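Local coordinates for ORF 37 (Human herpesvirus 8 type M, PDB 3FHD), which processes branched or non-linear viral DNA with metal-dependent endonuclease and exonuclease activities, at residues Pro219-Cys224 against Phe244-Lys249. Sequence-based numbering, arbitrary orientation.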
loop_
_atom_site.group_PDB
_atom_site.type_symbol
_atom_site.label_atom_id
_atom_site.label_comp_id
_atom_site.label_asym_id
_atom_site.label_seq_id
_atom_site.Cartn_x
_atom_site.Cartn_y
_atom_site.Cartn_z
ATOM N N PRO A 219 18.352 -10.906 -6.822
ATOM C CA PRO A 219 19.554 -11.007 -5.994
ATOM C C PRO A 219 20.641 -10.017 -6.436
ATOM O O PRO A 219 21.462 -9.609 -5.619
ATOM C CB PRO A 219 20.013 -12.451 -6.220
ATOM C CG PRO A 219 19.549 -12.778 -7.610
ATOM C CD PRO A 219 18.203 -12.057 -7.728
ATOM N N ASP A 220 20.596 -9.632 -7.711
ATOM C CA ASP A 220 21.616 -8.806 -8.364
ATOM C C ASP A 220 21.231 -7.337 -8.441
ATOM O O ASP A 220 21.843 -6.567 -9.184
ATOM C CB ASP A 220 21.863 -9.314 -9.790
ATOM C CG ASP A 220 22.629 -10.631 -9.829
ATOM O OD1 ASP A 220 23.098 -11.119 -8.772
ATOM O OD2 ASP A 220 22.768 -11.182 -10.937
ATOM N N GLU A 221 20.208 -6.947 -7.694
ATOM C CA GLU A 221 19.674 -5.594 -7.825
ATOM C C GLU A 221 19.567 -4.871 -6.504
ATOM O O GLU A 221 19.541 -5.493 -5.434
ATOM C CB GLU A 221 18.313 -5.620 -8.529
ATOM C CG GLU A 221 18.343 -6.378 -9.852
ATOM C CD GLU A 221 16.978 -6.559 -10.466
ATOM O OE1 GLU A 221 16.726 -7.648 -11.032
ATOM O OE2 GLU A 221 16.162 -5.611 -10.382
ATOM N N THR A 222 19.519 -3.548 -6.586
ATOM C CA THR A 222 19.222 -2.727 -5.420
ATOM C C THR A 222 17.699 -2.737 -5.191
ATOM O O THR A 222 16.923 -2.400 -6.089
ATOM C CB THR A 222 19.851 -1.288 -5.517
ATOM O OG1 THR A 222 19.041 -0.343 -4.814
ATOM C CG2 THR A 222 20.010 -0.832 -6.976
ATOM N N ASN A 223 17.294 -3.186 -4.004
ATOM C CA ASN A 223 15.877 -3.306 -3.650
ATOM C C ASN A 223 15.560 -2.576 -2.361
ATOM O O ASN A 223 16.429 -2.367 -1.505
ATOM C CB ASN A 223 15.483 -4.779 -3.452
ATOM C CG ASN A 223 16.005 -5.685 -4.537
ATOM O OD1 ASN A 223 15.871 -5.394 -5.732
ATOM N ND2 ASN A 223 16.586 -6.812 -4.128
ATOM N N CYS A 224 14.294 -2.218 -2.202
ATOM C CA CYS A 224 13.865 -1.651 -0.956
ATOM C C CYS A 224 12.814 -2.561 -0.357
ATOM O O CYS A 224 11.811 -2.911 -1.020
ATOM C CB CYS A 224 13.325 -0.235 -1.163
ATOM S SG CYS A 224 12.874 0.556 0.390
ATOM N N PHE A 244 7.145 -3.876 -1.393
ATOM C CA PHE A 244 8.494 -4.170 -1.912
ATOM C C PHE A 244 8.698 -3.559 -3.290
ATOM O O PHE A 244 7.765 -3.541 -4.083
ATOM C CB PHE A 244 8.634 -5.699 -2.035
ATOM C CG PHE A 244 9.948 -6.150 -2.612
ATOM C CD1 PHE A 244 11.084 -6.226 -1.822
ATOM C CD2 PHE A 244 10.051 -6.489 -3.957
ATOM C CE1 PHE A 244 12.330 -6.652 -2.399
ATOM C CE2 PHE A 244 11.271 -6.887 -4.524
ATOM C CZ PHE A 244 12.399 -6.981 -3.740
ATOM N N ALA A 245 9.925 -3.100 -3.593
ATOM C CA ALA A 245 10.263 -2.652 -4.940
ATOM C C ALA A 245 11.688 -3.027 -5.287
ATOM O O ALA A 245 12.596 -3.010 -4.426
ATOM C CB ALA A 245 10.043 -1.161 -5.090
ATOM N N ALA A 246 11.877 -3.378 -6.547
ATOM C CA ALA A 246 13.216 -3.654 -7.073
ATOM C C ALA A 246 13.642 -2.494 -7.986
ATOM O O ALA A 246 12.797 -1.873 -8.645
ATOM C CB ALA A 246 13.218 -5.002 -7.817
ATOM N N ASN A 247 14.940 -2.176 -8.004
ATOM C CA ASN A 247 15.467 -0.927 -8.652
ATOM C C ASN A 247 15.030 0.406 -8.016
ATOM O O ASN A 247 14.653 1.350 -8.720
ATOM C CB ASN A 247 15.140 -0.878 -10.156
ATOM C CG ASN A 247 15.801 -1.996 -10.950
ATOM O OD1 ASN A 247 16.646 -1.740 -11.811
ATOM N ND2 ASN A 247 15.400 -3.233 -10.690
ATOM N N VAL A 248 15.037 0.478 -6.690
ATOM C CA VAL A 248 14.644 1.695 -5.972
ATOM C C VAL A 248 15.706 1.910 -4.919
ATOM O O VAL A 248 16.144 0.955 -4.275
ATOM C CB VAL A 248 13.241 1.613 -5.295
ATOM C CG1 VAL A 248 12.866 2.960 -4.595
ATOM C CG2 VAL A 248 12.170 1.267 -6.317
ATOM N N LYS A 249 16.121 3.168 -4.764
ATOM C CA LYS A 249 17.263 3.535 -3.918
ATOM C C LYS A 249 17.023 4.826 -3.124
ATOM O O LYS A 249 16.086 5.569 -3.398
ATOM C CB LYS A 249 18.538 3.655 -4.772
ATOM C CG LYS A 249 18.282 4.109 -6.189
ATOM C CD LYS A 249 19.570 4.236 -6.966
ATOM C CE LYS A 249 19.426 5.302 -8.040
ATOM N NZ LYS A 249 20.749 5.930 -8.362
#
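Cys224 and Ala245 form an antiparallel hydrogen-bonded pair: Cys224 N gives a nearly straight bond to Ala245 O (2.9 Å), and Ala245 N returns one to Cys224 O (3.2 Å). One residue along, Asn223 faces Ala246 in a non-hydrogen-bonded pair. With CG beside its backbone N (chi1 -46°), Asn223 sets CB 3.8 Å from Phe244 CZ, its amide plane turned 50° from the ring. Its OD1 rests against Ala246 CB at 3.4 Å and, buried, finds no polar partner, whereas ND2 bonds to His218 O. Phe244 brings CD1 within 3.5 Å of Cys224 O, the ring oblique to it, and reaches helix 203-217. Where the chain turns at Ala246 and Asn247, regular pairing gives way to weak bonds: Thr222 O takes them from Asn247 N and Val248 N, and Thr222 OG1 makes another to Val248 O. Glu221, extended beyond CG, brings OE2 to Asn247 ND2, carboxylate and amide planes 67° apart; at 2.5 Å and strongly bent, this weak bond is doubtful, while OE1 bonds to His218 ND1. Strand 223-224 thus pairs with 244-245, an end strand of the mixed sheet, on the side away from 262-269, beside magnesium ligand Asp243 in the PD-(D/E)XK nuclease core.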